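Long-range contacts in protein CbbY (Rhodobacter sphaeroides, PDB 4UAS), which hydrolyses xylulose-1,5-bisphosphate, a potent Rubisco inhibitor made by Rubisco itself, to xylulose 5-phosphate and phosphate as a magnesium-dependent phosphatase of the HAD superfamily: residues E18-F24 and F36-Y42; E26-A30 and A77-R81. One frame throughout, in Å; residues are numbered along the deposited sequence. Where two conformers were deposited one is given.

Contact 1 (E18-F24 and F36-Y42); sequences ELHRRAF and FWDREEY
Arg21, Tyr42 and Trp37 bury the most surface where helical residues 18-24 meet 36-42, an extended approach (36-38) that turns into a helix at Arg39. Asp38 is the N-cap: its OD1 accepts from Glu41 N at 3.0 Å. The backbones come nearest at Arg21 and Trp37, CA to CA 7.1 Å. Arg21 (chi1 t, chi2 t, chi3 p) reaches across so that NH1 donates to Trp37 O at 2.9 Å, while its CB sits over the Tyr42 ring, 4.0 Å from the centroid and 14° off the normal, a CH-pi contact. Both segments belong to the helical cap that HAD phosphatases of this type insert after the nucleophile motif, and Tyr42 OH hydrogen-bonds the substrate-binding Glu17. At the polar margin a salt-bridge network forms: Arg21 NE meets Glu18 OE1 and Arg39 NE meets Glu18 OE2, both at 2.8 Å, so one carboxylate offsets two guanidinium groups whose Arg21 NH2 and Arg39 NE lie 4.0 Å apart; Glu18 OE1 is also hydrogen-bonded to Tyr198 OH. On the buried side, Trp37 (chi1 m) sets CZ3 over a face of the Phe24 ring, 3.5 Å from Phe24 CG, the two planes inclined at 46°.

Contact 2 (E26-A30 and A77-R81); sequences ETFAA and AKTER
Two helices of the cap domain of this HAD phosphatase, 17-31 and 71-87, pack through residues 26-30 and 77-81. Both segments are regular alpha-helix; their axes approach to 9.7 Å, with 125° between the N-to-C directions. The backbones are nearest at Thr27 and Lys78, whose CA atoms lie 5.5 Å apart. This threonine is m in chi1, so that OG1 bonds back to Ala23 O in its own helix while lying 3.2 Å from Lys78 CA; its methyl CG2 meets Ala77 CB at 3.9 Å. The end of the Lys78 side chain leads away from the interface: after chi1 t, an off-well chi2 of -94° is followed by a t, t end that carries NZ to His20 ND1, and the side chain also makes a cation-pi contact with Phe24. Ala77 and Lys78 are both substrate-binding residues, so this packing lies beside the pocket. Arg81 (chi1 m, then t, t, with chi4 -96°) reaches across to the partner helix, its CD 3.0 Å from Thr27 OG1 and its NH1 3.1 Å from Ala30 CB, with Glu26 O over one guanidinium face. Glu26 (m, t) pairs with Arg22 through OE2, leaving OE1 4.0 Å from Arg81 NH2, beyond a salt bridge. A water spans that gap, donating to Glu26 OE1 at 2.4 Å and accepting from Arg81 NH2 at 3.2 Å.

Helix 17-31 serves both contacts, its first half in contact 1 and its second in contact 2; the centres of the two contacts lie about 12 Å apart. They meet around Lys78: its NZ lies 2.8 Å from His20 ND1, a probable hydrogen bond, and its CG lies 3.7 Å from Phe24 CD1. Further along the helix, Phe28 CE2 is 3.6 Å from Trp37 CE2. From this junction a polar chain runs to the catalytic centre, since His20 NE2 bonds Asp10 OD1, and Asp10, the inferred proton donor, is a magnesium ligand with Asp8 and Asp176. The side chain of His20 is about 9 Å from the magnesium ion. The side chain of Lys78 is about 13 Å from the magnesium ion.

Contact 1 (E18-F24 and F36-Y42)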
loop_
_atom_site.group_PDB
_atom_site.type_symbol
_atom_site.label_atom_id
_atom_site.label_comp_id
_atom_site.label_asym_id
_atom_site.label_seq_id
_atom_site.Cartn_x
_atom_site.Cartn_y
_atom_site.Cartn_z
ATOM N N GLU A 18 -6.520 0.368 9.548
ATOM C CA GLU A 18 -7.292 0.890 10.656
ATOM C C GLU A 18 -6.757 2.233 11.068
ATOM O O GLU A 18 -7.520 3.085 11.535
ATOM C CB GLU A 18 -7.300 -0.100 11.808
ATOM C CG GLU A 18 -8.341 -1.138 11.747
ATOM C CD GLU A 18 -9.746 -0.540 11.833
ATOM O OE1 GLU A 18 -10.189 -0.081 10.827
ATOM O OE2 GLU A 18 -10.452 -0.648 12.918
ATOM N N LEU A 19 -5.444 2.472 10.967
ATOM C CA LEU A 19 -4.911 3.772 11.262
ATOM C C LEU A 19 -5.362 4.805 10.232
ATOM O O LEU A 19 -5.640 5.964 10.595
ATOM C CB LEU A 19 -3.365 3.710 11.392
ATOM C CG LEU A 19 -2.746 4.897 12.165
ATOM C CD1 LEU A 19 -3.071 4.765 13.655
ATOM C CD2 LEU A 19 -1.233 4.876 11.989
ATOM N N HIS A 20 -5.369 4.458 8.955
ATOM C CA HIS A 20 -5.949 5.328 7.964
ATOM C C HIS A 20 -7.386 5.661 8.297
ATOM O O HIS A 20 -7.793 6.817 8.195
ATOM C CB HIS A 20 -5.899 4.693 6.564
ATOM C CG HIS A 20 -4.553 4.729 5.913
ATOM N ND1 HIS A 20 -3.979 5.894 5.498
ATOM C CD2 HIS A 20 -3.695 3.718 5.609
ATOM C CE1 HIS A 20 -2.797 5.595 4.976
ATOM N NE2 HIS A 20 -2.606 4.298 5.018
ATOM N N ARG A 21 -8.208 4.673 8.665
ATOM C CA ARG A 21 -9.613 4.907 9.004
ATOM C C ARG A 21 -9.744 5.875 10.147
ATOM O O ARG A 21 -10.554 6.830 10.090
ATOM C CB ARG A 21 -10.325 3.594 9.279
ATOM C CG ARG A 21 -11.854 3.764 9.447
ATOM C CD ARG A 21 -12.561 2.427 9.652
ATOM N NE ARG A 21 -12.300 1.790 10.924
ATOM C CZ ARG A 21 -13.039 1.927 12.022
ATOM N NH1 ARG A 21 -14.093 2.705 12.048
ATOM N NH2 ARG A 21 -12.706 1.251 13.106
ATOM N N ARG A 22 -8.920 5.730 11.174
ATOM C CA ARG A 22 -8.895 6.649 12.299
ATOM C C ARG A 22 -8.548 8.046 11.794
ATOM O O ARG A 22 -9.159 9.035 12.211
ATOM C CB ARG A 22 -7.906 6.177 13.370
ATOM C CG ARG A 22 -7.707 7.136 14.538
ATOM C CD ARG A 22 -6.781 6.561 15.612
ATOM N NE ARG A 22 -6.600 7.595 16.631
ATOM C CZ ARG A 22 -5.666 7.505 17.584
ATOM N NH1 ARG A 22 -4.896 6.478 17.638
ATOM N NH2 ARG A 22 -5.496 8.488 18.420
ATOM N N ALA A 23 -7.502 8.181 10.977
ATOM C CA ALA A 23 -7.100 9.485 10.488
ATOM C C ALA A 23 -8.242 10.136 9.699
ATOM O O ALA A 23 -8.484 11.343 9.803
ATOM C CB ALA A 23 -5.868 9.380 9.635
ATOM N N PHE A 24 -8.953 9.365 8.837
ATOM C CA PHE A 24 -10.097 9.910 8.143
ATOM C C PHE A 24 -11.137 10.421 9.130
ATOM O O PHE A 24 -11.605 11.558 9.051
ATOM C CB PHE A 24 -10.745 8.884 7.204
ATOM C CG PHE A 24 -10.045 8.652 5.881
ATOM C CD1 PHE A 24 -10.087 9.640 4.919
ATOM C CD2 PHE A 24 -9.413 7.456 5.591
ATOM C CE1 PHE A 24 -9.499 9.433 3.666
ATOM C CE2 PHE A 24 -8.819 7.262 4.371
ATOM C CZ PHE A 24 -8.859 8.243 3.389
ATOM N N PHE A 36 -18.695 9.692 9.094
ATOM C CA PHE A 36 -17.995 8.751 9.965
ATOM C C PHE A 36 -18.009 7.396 9.248
ATOM O O PHE A 36 -19.075 6.933 8.837
ATOM C CB PHE A 36 -18.684 8.631 11.344
ATOM C CG PHE A 36 -17.999 7.675 12.209
ATOM C CD1 PHE A 36 -16.825 8.088 12.921
ATOM C CD2 PHE A 36 -18.340 6.396 12.307
ATOM C CE1 PHE A 36 -16.115 7.237 13.731
ATOM C CE2 PHE A 36 -17.636 5.514 13.084
ATOM C CZ PHE A 36 -16.513 5.903 13.811
ATOM N N TRP A 37 -16.832 6.832 9.054
ATOM C CA TRP A 37 -16.680 5.566 8.393
ATOM C C TRP A 37 -16.405 4.420 9.370
ATOM O O TRP A 37 -15.350 4.345 9.991
ATOM C CB TRP A 37 -15.519 5.646 7.389
ATOM C CG TRP A 37 -15.754 6.614 6.254
ATOM C CD1 TRP A 37 -16.874 7.196 5.902
ATOM C CD2 TRP A 37 -14.745 7.033 5.303
ATOM N NE1 TRP A 37 -16.701 8.012 4.809
ATOM C CE2 TRP A 37 -15.392 7.910 4.407
ATOM C CE3 TRP A 37 -13.386 6.768 5.105
ATOM C CZ2 TRP A 37 -14.721 8.495 3.334
ATOM C CZ3 TRP A 37 -12.749 7.374 4.050
ATOM C CH2 TRP A 37 -13.391 8.217 3.170
ATOM N N ASP A 38 -17.429 3.583 9.560
ATOM C CA ASP A 38 -17.274 2.379 10.355
ATOM C C ASP A 38 -16.546 1.310 9.548
ATOM O O ASP A 38 -16.315 1.470 8.352
ATOM C CB ASP A 38 -18.576 1.909 11.023
ATOM C CG ASP A 38 -19.669 1.548 10.097
ATOM O OD1 ASP A 38 -19.436 1.072 8.953
ATOM O OD2 ASP A 38 -20.892 1.684 10.558
ATOM N N ARG A 39 -16.171 0.212 10.187
ATOM C CA ARG A 39 -15.457 -0.837 9.474
ATOM C C ARG A 39 -16.194 -1.434 8.295
ATOM O O ARG A 39 -15.622 -1.746 7.265
ATOM C CB ARG A 39 -15.049 -1.977 10.397
ATOM C CG ARG A 39 -13.927 -1.685 11.287
ATOM C CD ARG A 39 -13.605 -2.867 12.152
ATOM N NE ARG A 39 -12.383 -2.735 12.875
ATOM C CZ ARG A 39 -11.888 -3.680 13.653
ATOM N NH1 ARG A 39 -12.498 -4.838 13.849
ATOM N NH2 ARG A 39 -10.763 -3.491 14.288
ATOM N N GLU A 40 -17.514 -1.603 8.465
ATOM C CA GLU A 40 -18.304 -2.170 7.393
ATOM C C GLU A 40 -18.238 -1.267 6.150
ATOM O O GLU A 40 -18.029 -1.741 5.017
ATOM C CB GLU A 40 -19.762 -2.355 7.871
ATOM C CG GLU A 40 -20.689 -2.833 6.791
ATOM C CD GLU A 40 -22.089 -3.207 7.280
ATOM O OE1 GLU A 40 -22.340 -3.358 8.451
ATOM O OE2 GLU A 40 -22.918 -3.551 6.449
ATOM N N GLU A 41 -18.439 0.039 6.353
ATOM C CA GLU A 41 -18.400 0.945 5.199
ATOM C C GLU A 41 -16.952 1.057 4.676
ATOM O O GLU A 41 -16.731 1.125 3.461
ATOM C CB GLU A 41 -18.986 2.283 5.552
ATOM C CG GLU A 41 -18.887 3.301 4.444
ATOM C CD GLU A 41 -19.816 4.455 4.579
ATOM O OE1 GLU A 41 -20.231 4.746 5.688
ATOM O OE2 GLU A 41 -20.158 5.061 3.585
ATOM N N TYR A 42 -15.968 1.100 5.558
ATOM C CA TYR A 42 -14.601 1.243 5.088
ATOM C C TYR A 42 -14.161 0.058 4.265
ATOM O O TYR A 42 -13.434 0.209 3.242
ATOM C CB TYR A 42 -13.668 1.507 6.310
ATOM C CG TYR A 42 -12.338 2.086 5.887
ATOM C CD1 TYR A 42 -12.275 3.335 5.251
ATOM C CD2 TYR A 42 -11.137 1.415 6.082
ATOM C CE1 TYR A 42 -11.075 3.931 4.885
ATOM C CE2 TYR A 42 -9.940 1.971 5.727
ATOM C CZ TYR A 42 -9.883 3.212 5.139
ATOM O OH TYR A 42 -8.704 3.766 4.704
#

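Contact 2 (E26-A30 and A77-R81)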
loop_
_atom_site.group_PDB
_atom_site.type_symbol
_atom_site.label_atom_id
_atom_site.label_comp_id
_atom_site.label_asym_id
_atom_site.label_seq_id
_atom_site.Cartn_x
_atom_site.Cartn_y
_atom_site.Cartn_z
ATOM N N GLU A 26 -11.071 11.153 12.361
ATOM C CA GLU A 26 -10.648 12.296 13.159
ATOM C C GLU A 26 -10.612 13.581 12.356
ATOM O O GLU A 26 -10.879 14.648 12.875
ATOM C CB GLU A 26 -9.338 11.949 13.864
ATOM C CG GLU A 26 -9.469 10.910 14.950
ATOM C CD GLU A 26 -8.218 10.643 15.747
ATOM O OE1 GLU A 26 -7.157 11.227 15.440
ATOM O OE2 GLU A 26 -8.315 9.811 16.687
ATOM N N THR A 27 -10.219 13.468 11.094
ATOM C CA THR A 27 -10.191 14.628 10.198
ATOM C C THR A 27 -11.619 15.150 9.976
ATOM O O THR A 27 -11.899 16.336 10.043
ATOM C CB THR A 27 -9.489 14.283 8.904
ATOM O OG1 THR A 27 -8.140 13.955 9.151
ATOM C CG2 THR A 27 -9.537 15.497 7.955
ATOM N N PHE A 28 -12.515 14.240 9.739
ATOM C CA PHE A 28 -13.911 14.608 9.515
ATOM C C PHE A 28 -14.453 15.337 10.763
ATOM O O PHE A 28 -15.106 16.365 10.649
ATOM C CB PHE A 28 -14.760 13.378 9.231
ATOM C CG PHE A 28 -14.371 12.601 7.957
ATOM C CD1 PHE A 28 -13.623 13.159 6.953
ATOM C CD2 PHE A 28 -14.787 11.293 7.838
ATOM C CE1 PHE A 28 -13.280 12.407 5.842
ATOM C CE2 PHE A 28 -14.438 10.533 6.758
ATOM C CZ PHE A 28 -13.678 11.089 5.734
ATOM N N ALA A 29 -14.172 14.801 11.961
ATOM C CA ALA A 29 -14.669 15.454 13.158
ATOM C C ALA A 29 -14.067 16.845 13.282
ATOM O O ALA A 29 -14.790 17.795 13.645
ATOM C CB ALA A 29 -14.352 14.616 14.396
ATOM N N ALA A 30 -12.768 16.987 13.027
ATOM C CA ALA A 30 -12.125 18.275 13.130
ATOM C C ALA A 30 -12.644 19.292 12.155
ATOM O O ALA A 30 -12.669 20.507 12.446
ATOM C CB ALA A 30 -10.604 18.109 12.966
ATOM N N ALA A 77 -5.273 17.304 5.005
ATOM C CA ALA A 77 -5.442 17.301 6.442
ATOM C C ALA A 77 -5.395 15.853 7.009
ATOM O O ALA A 77 -4.792 15.594 8.031
ATOM C CB ALA A 77 -6.755 17.979 6.791
ATOM N N LYS A 78 -6.030 14.950 6.301
ATOM C CA LYS A 78 -6.040 13.555 6.738
ATOM C C LYS A 78 -4.648 12.931 6.638
ATOM O O LYS A 78 -4.267 12.154 7.520
ATOM C CB LYS A 78 -7.055 12.761 5.914
ATOM C CG LYS A 78 -7.046 11.242 6.182
ATOM C CD LYS A 78 -6.147 10.477 5.185
ATOM C CE LYS A 78 -5.843 9.072 5.650
ATOM N NZ LYS A 78 -5.053 8.326 4.677
ATOM N N THR A 79 -3.861 13.311 5.613
ATOM C CA THR A 79 -2.503 12.839 5.491
ATOM C C THR A 79 -1.649 13.302 6.627
ATOM O O THR A 79 -0.907 12.521 7.218
ATOM C CB THR A 79 -1.932 13.216 4.115
ATOM O OG1 THR A 79 -2.712 12.624 3.106
ATOM C CG2 THR A 79 -0.463 12.787 3.969
ATOM N N GLU A 80 -1.748 14.593 6.948
ATOM C CA GLU A 80 -1.019 15.138 8.088
ATOM C C GLU A 80 -1.363 14.363 9.360
ATOM O O GLU A 80 -0.483 14.043 10.180
ATOM C CB GLU A 80 -1.328 16.599 8.236
ATOM C CG GLU A 80 -0.762 17.456 7.084
ATOM C CD GLU A 80 -1.260 18.877 7.088
ATOM O OE1 GLU A 80 -2.084 19.241 7.982
ATOM O OE2 GLU A 80 -0.859 19.629 6.180
ATOM N N ARG A 81 -2.650 14.042 9.561
ATOM C CA ARG A 81 -3.053 13.299 10.755
ATOM C C ARG A 81 -2.474 11.881 10.745
ATOM O O ARG A 81 -1.998 11.426 11.785
ATOM C CB ARG A 81 -4.578 13.285 10.947
ATOM C CG ARG A 81 -5.226 14.597 11.367
ATOM C CD ARG A 81 -6.723 14.530 11.684
ATOM N NE ARG A 81 -7.187 15.789 12.209
ATOM C CZ ARG A 81 -7.310 16.050 13.519
ATOM N NH1 ARG A 81 -7.731 17.248 13.918
ATOM N NH2 ARG A 81 -7.077 15.116 14.445
HETATM O O HOH W 1 -5.227 12.534 14.705
#